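Local atomic coordinates of N-formylglutamate amidohydrolase (PDB entry 2Q7S), a protein that binds a zinc ion and probably acts as a metal-dependent hydrolase of the N-formylglutamate amidohydrolase family. Residues H32-Y37 against L50-T56. Numbering follows the deposited sequence.
With ZN (zinc ion), chain C.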
ATOM      1  N   HIS A  32      -0.909  -4.563  -0.379  1.00 13.20           N
ATOM      2  CA  HIS A  32       0.061  -5.538   0.015  1.00 12.42           C
ATOM      3  C   HIS A  32      -0.363  -6.534   1.047  1.00 12.17           C
ATOM      4  O   HIS A  32       0.442  -7.356   1.430  1.00 13.38           O
ATOM      5  CB  HIS A  32       1.287  -4.790   0.474  1.00 14.97           C
ATOM      6  CG  HIS A  32       1.982  -4.096  -0.639  1.00 15.87           C
ATOM      7  ND1 HIS A  32       2.911  -3.111  -0.437  1.00 15.47           N
ATOM      8  CD2 HIS A  32       1.875  -4.248  -1.984  1.00 10.75           C
ATOM      9  CE1 HIS A  32       3.358  -2.686  -1.608  1.00 19.00           C
ATOM     10  NE2 HIS A  32       2.755  -3.369  -2.564  1.00 12.82           N
ATOM     11  N   SER A  33      -1.634  -6.456   1.474  1.00 13.07           N
ATOM     12  CA  SER A  33      -2.157  -7.258   2.551  1.00 14.68           C
ATOM     13  C   SER A  33      -2.729  -8.612   2.126  1.00 14.52           C
ATOM     14  O   SER A  33      -3.170  -9.377   2.985  1.00 18.09           O
ATOM     15  CB  SER A  33      -3.189  -6.488   3.381  1.00  9.19           C
ATOM     16  OG  SER A  33      -4.227  -5.907   2.600  1.00 13.80           O
ATOM     17  N   GLY A  34      -2.699  -8.909   0.834  1.00 16.84           N
ATOM     18  CA  GLY A  34      -3.228 -10.156   0.347  1.00 13.11           C
ATOM     19  C   GLY A  34      -2.422 -11.370   0.739  1.00 12.75           C
ATOM     20  O   GLY A  34      -1.200 -11.363   0.617  1.00 11.10           O
ATOM     21  N   THR A  35      -3.122 -12.418   1.191  1.00 16.34           N
ATOM     22  CA  THR A  35      -2.503 -13.660   1.679  1.00 17.93           C
ATOM     23  C   THR A  35      -3.026 -14.930   0.973  1.00 17.69           C
ATOM     24  O   THR A  35      -2.703 -16.043   1.388  1.00 14.99           O
ATOM     25  CB  THR A  35      -2.791 -13.862   3.149  1.00 18.41           C
ATOM     26  OG1 THR A  35      -4.207 -13.893   3.315  1.00 20.55           O
ATOM     27  CG2 THR A  35      -2.171 -12.735   4.011  1.00 19.96           C
ATOM     28  N   PHE A  36      -3.807 -14.767  -0.096  1.00 19.43           N
ATOM     29  CA  PHE A  36      -4.325 -15.911  -0.869  1.00 20.45           C
ATOM     30  C   PHE A  36      -3.419 -16.156  -2.073  1.00 16.03           C
ATOM     31  O   PHE A  36      -3.524 -15.456  -3.063  1.00 14.05           O
ATOM     32  CB  PHE A  36      -5.779 -15.684  -1.322  1.00 22.73           C
ATOM     33  CG  PHE A  36      -6.766 -15.489  -0.182  1.00 24.33           C
ATOM     34  CD1 PHE A  36      -7.029 -14.231   0.331  1.00 32.59           C
ATOM     35  CD2 PHE A  36      -7.428 -16.581   0.369  1.00 35.46           C
ATOM     36  CE1 PHE A  36      -7.942 -14.047   1.381  1.00 37.96           C
ATOM     37  CE2 PHE A  36      -8.356 -16.415   1.429  1.00 37.84           C
ATOM     38  CZ  PHE A  36      -8.615 -15.159   1.932  1.00 32.05           C
ATOM     39  N   TYR A  37      -2.557 -17.162  -1.966  1.00 15.17           N
ATOM     40  CA  TYR A  37      -1.541 -17.492  -2.977  1.00 19.73           C
ATOM     41  C   TYR A  37      -2.156 -18.337  -4.135  1.00 19.97           C
ATOM     42  O   TYR A  37      -2.717 -19.415  -3.893  1.00 18.11           O
ATOM     43  CB  TYR A  37      -0.301 -18.181  -2.291  1.00 21.94           C
ATOM     44  CG  TYR A  37       0.469 -17.186  -1.414  1.00 23.01           C
ATOM     45  CD1 TYR A  37      -0.082 -16.719  -0.206  1.00 29.76           C
ATOM     46  CD2 TYR A  37       1.688 -16.640  -1.829  1.00 27.59           C
ATOM     47  CE1 TYR A  37       0.577 -15.750   0.584  1.00 26.73           C
ATOM     48  CE2 TYR A  37       2.363 -15.677  -1.045  1.00 23.03           C
ATOM     49  CZ  TYR A  37       1.788 -15.228   0.155  1.00 27.35           C
ATOM     50  OH  TYR A  37       2.414 -14.267   0.938  1.00 26.93           O
ATOM     51  N   LEU A  50       7.944 -16.495   1.374  1.00 28.45           N
ATOM     52  CA  LEU A  50       7.275 -15.438   0.587  1.00 28.62           C
ATOM     53  C   LEU A  50       6.413 -14.504   1.449  1.00 29.36           C
ATOM     54  O   LEU A  50       6.343 -13.294   1.206  1.00 29.13           O
ATOM     55  CB  LEU A  50       6.396 -16.099  -0.480  1.00 28.74           C
ATOM     56  CG  LEU A  50       7.140 -16.999  -1.480  1.00 31.17           C
ATOM     57  CD1 LEU A  50       6.171 -17.803  -2.379  1.00 28.55           C
ATOM     58  CD2 LEU A  50       8.103 -16.166  -2.310  1.00 26.34           C
ATOM     59  N   ARG A  51       5.759 -15.087   2.457  1.00 28.81           N
ATOM     60  CA  ARG A  51       4.975 -14.348   3.421  1.00 28.91           C
ATOM     61  C   ARG A  51       5.752 -13.123   3.960  1.00 31.81           C
ATOM     62  O   ARG A  51       5.121 -12.128   4.374  1.00 31.79           O
ATOM     63  CB  ARG A  51       4.465 -15.285   4.536  1.00 27.09           C
ATOM     64  CG  ARG A  51       3.383 -16.253   4.011  1.00 26.15           C
ATOM     65  CD  ARG A  51       2.707 -17.030   5.107  1.00 29.52           C
ATOM     66  NE  ARG A  51       2.143 -16.164   6.173  1.00 39.82           N
ATOM     67  CZ  ARG A  51       0.996 -15.488   6.079  1.00 31.41           C
ATOM     68  NH1 ARG A  51       0.274 -15.556   4.975  1.00 42.80           N
ATOM     69  NH2 ARG A  51       0.574 -14.721   7.067  1.00 24.14           N
ATOM     70  N   GLY A  52       7.094 -13.178   3.895  1.00 28.76           N
ATOM     71  CA  GLY A  52       7.967 -12.021   4.135  1.00 27.09           C
ATOM     72  C   GLY A  52       7.443 -10.680   3.643  1.00 27.27           C
ATOM     73  O   GLY A  52       7.111  -9.829   4.464  1.00 29.82           O
ATOM     74  N   GLY A  53       7.322 -10.513   2.319  1.00 25.81           N
ATOM     75  CA  GLY A  53       6.858  -9.265   1.645  1.00 23.75           C
ATOM     76  C   GLY A  53       5.395  -8.859   1.805  1.00 19.95           C
ATOM     77  O   GLY A  53       4.932  -7.883   1.177  1.00 19.92           O
ATOM     78  N   GLU A  54       4.639  -9.614   2.610  1.00 17.13           N
ATOM     79  CA  GLU A  54       3.286  -9.262   2.922  1.00 15.70           C
ATOM     80  C   GLU A  54       3.246  -8.125   3.936  1.00 10.44           C
ATOM     81  O   GLU A  54       3.892  -8.184   4.973  1.00  7.90           O
ATOM     82  CB  GLU A  54       2.547 -10.403   3.613  1.00 17.31           C
ATOM     83  CG  GLU A  54       2.345 -11.640   2.894  1.00 19.76           C
ATOM     84  CD  GLU A  54       1.626 -12.662   3.756  1.00 18.11           C
ATOM     85  OE1 GLU A  54       1.312 -12.379   4.939  1.00 17.19           O
ATOM     86  OE2 GLU A  54       1.375 -13.745   3.227  1.00 22.70           O
ATOM     87  N   ASP A  55       2.462  -7.122   3.634  1.00 10.91           N
ATOM     88  CA  ASP A  55       2.004  -6.175   4.637  1.00 11.30           C
ATOM     89  C   ASP A  55       0.745  -6.726   5.366  1.00 10.12           C
ATOM     90  O   ASP A  55      -0.348  -6.155   5.260  1.00  9.15           O
ATOM     91  CB  ASP A  55       1.628  -4.858   4.002  1.00  4.80           C
ATOM     92  CG  ASP A  55       2.752  -4.221   3.291  1.00 18.37           C
ATOM     93  OD1 ASP A  55       3.801  -4.889   3.036  1.00 12.45           O
ATOM     94  OD2 ASP A  55       2.504  -3.068   2.913  1.00 15.41           O
ATOM     95  N   THR A  56       0.962  -7.800   6.115  1.00  9.24           N
ATOM     96  CA  THR A  56      -0.131  -8.596   6.710  1.00 12.70           C
ATOM     97  C   THR A  56      -0.981  -7.766   7.687  1.00 14.31           C
ATOM     98  O   THR A  56      -0.459  -6.916   8.450  1.00 12.64           O
ATOM     99  CB  THR A  56       0.438  -9.865   7.417  1.00 13.26           C
ATOM    100  OG1 THR A  56       1.560 -10.324   6.682  1.00 16.23           O
ATOM    101  CG2 THR A  56      -0.593 -10.992   7.555  1.00  9.08           C
TER
HETATM  102 ZN    ZN C 400       3.596  -2.223   1.358  1.00 27.23          ZN
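Two loops meet here to build most of a zinc site: residues 32-37, just beyond the end of strand 26-30, and residues 50-56, between the short helices 47-50 and 58-61. His-32 ND1 and Asp-55 OD2 each bind the zinc ion at 2.1 Å, and His-172 supplies the third protein ligand. Such a His/Asp/His set is consistent with the protein's membership of the N-formylglutamate amidohydrolase family, in the zinc exopeptidase clan. One backbone hydrogen bond links the two ligand residues directly, Asp-55 N to His-32 O at 3.0 Å, while Asp-55 itself is the centre of an inverse gamma turn. Both ligands have second partners, His-32 NE2 bonding to Asp-83 and Asp-55 OD1 pairing with Arg-253. Farther from the metal, Tyr-37 OH reaches across to donate to Glu-54 OE2 (2.6 Å). Within 50-56 that buried carboxylate is held by Arg-51 NH1, 2.7 Å from Glu-54 OE2 in a purely electrostatic salt bridge, and by Thr-56 OG1, which donates to Glu-54 OE1 at 2.7 Å. Tyr-37 also lays CE2 against Leu-50 CB (4.1 Å). Strand 26-30 runs parallel beside strand 166-174; the zinc sits near their C-terminal ends, bound by His-32 just past the first, His-172 near the end of the second and Asp-55 from the interhelical loop.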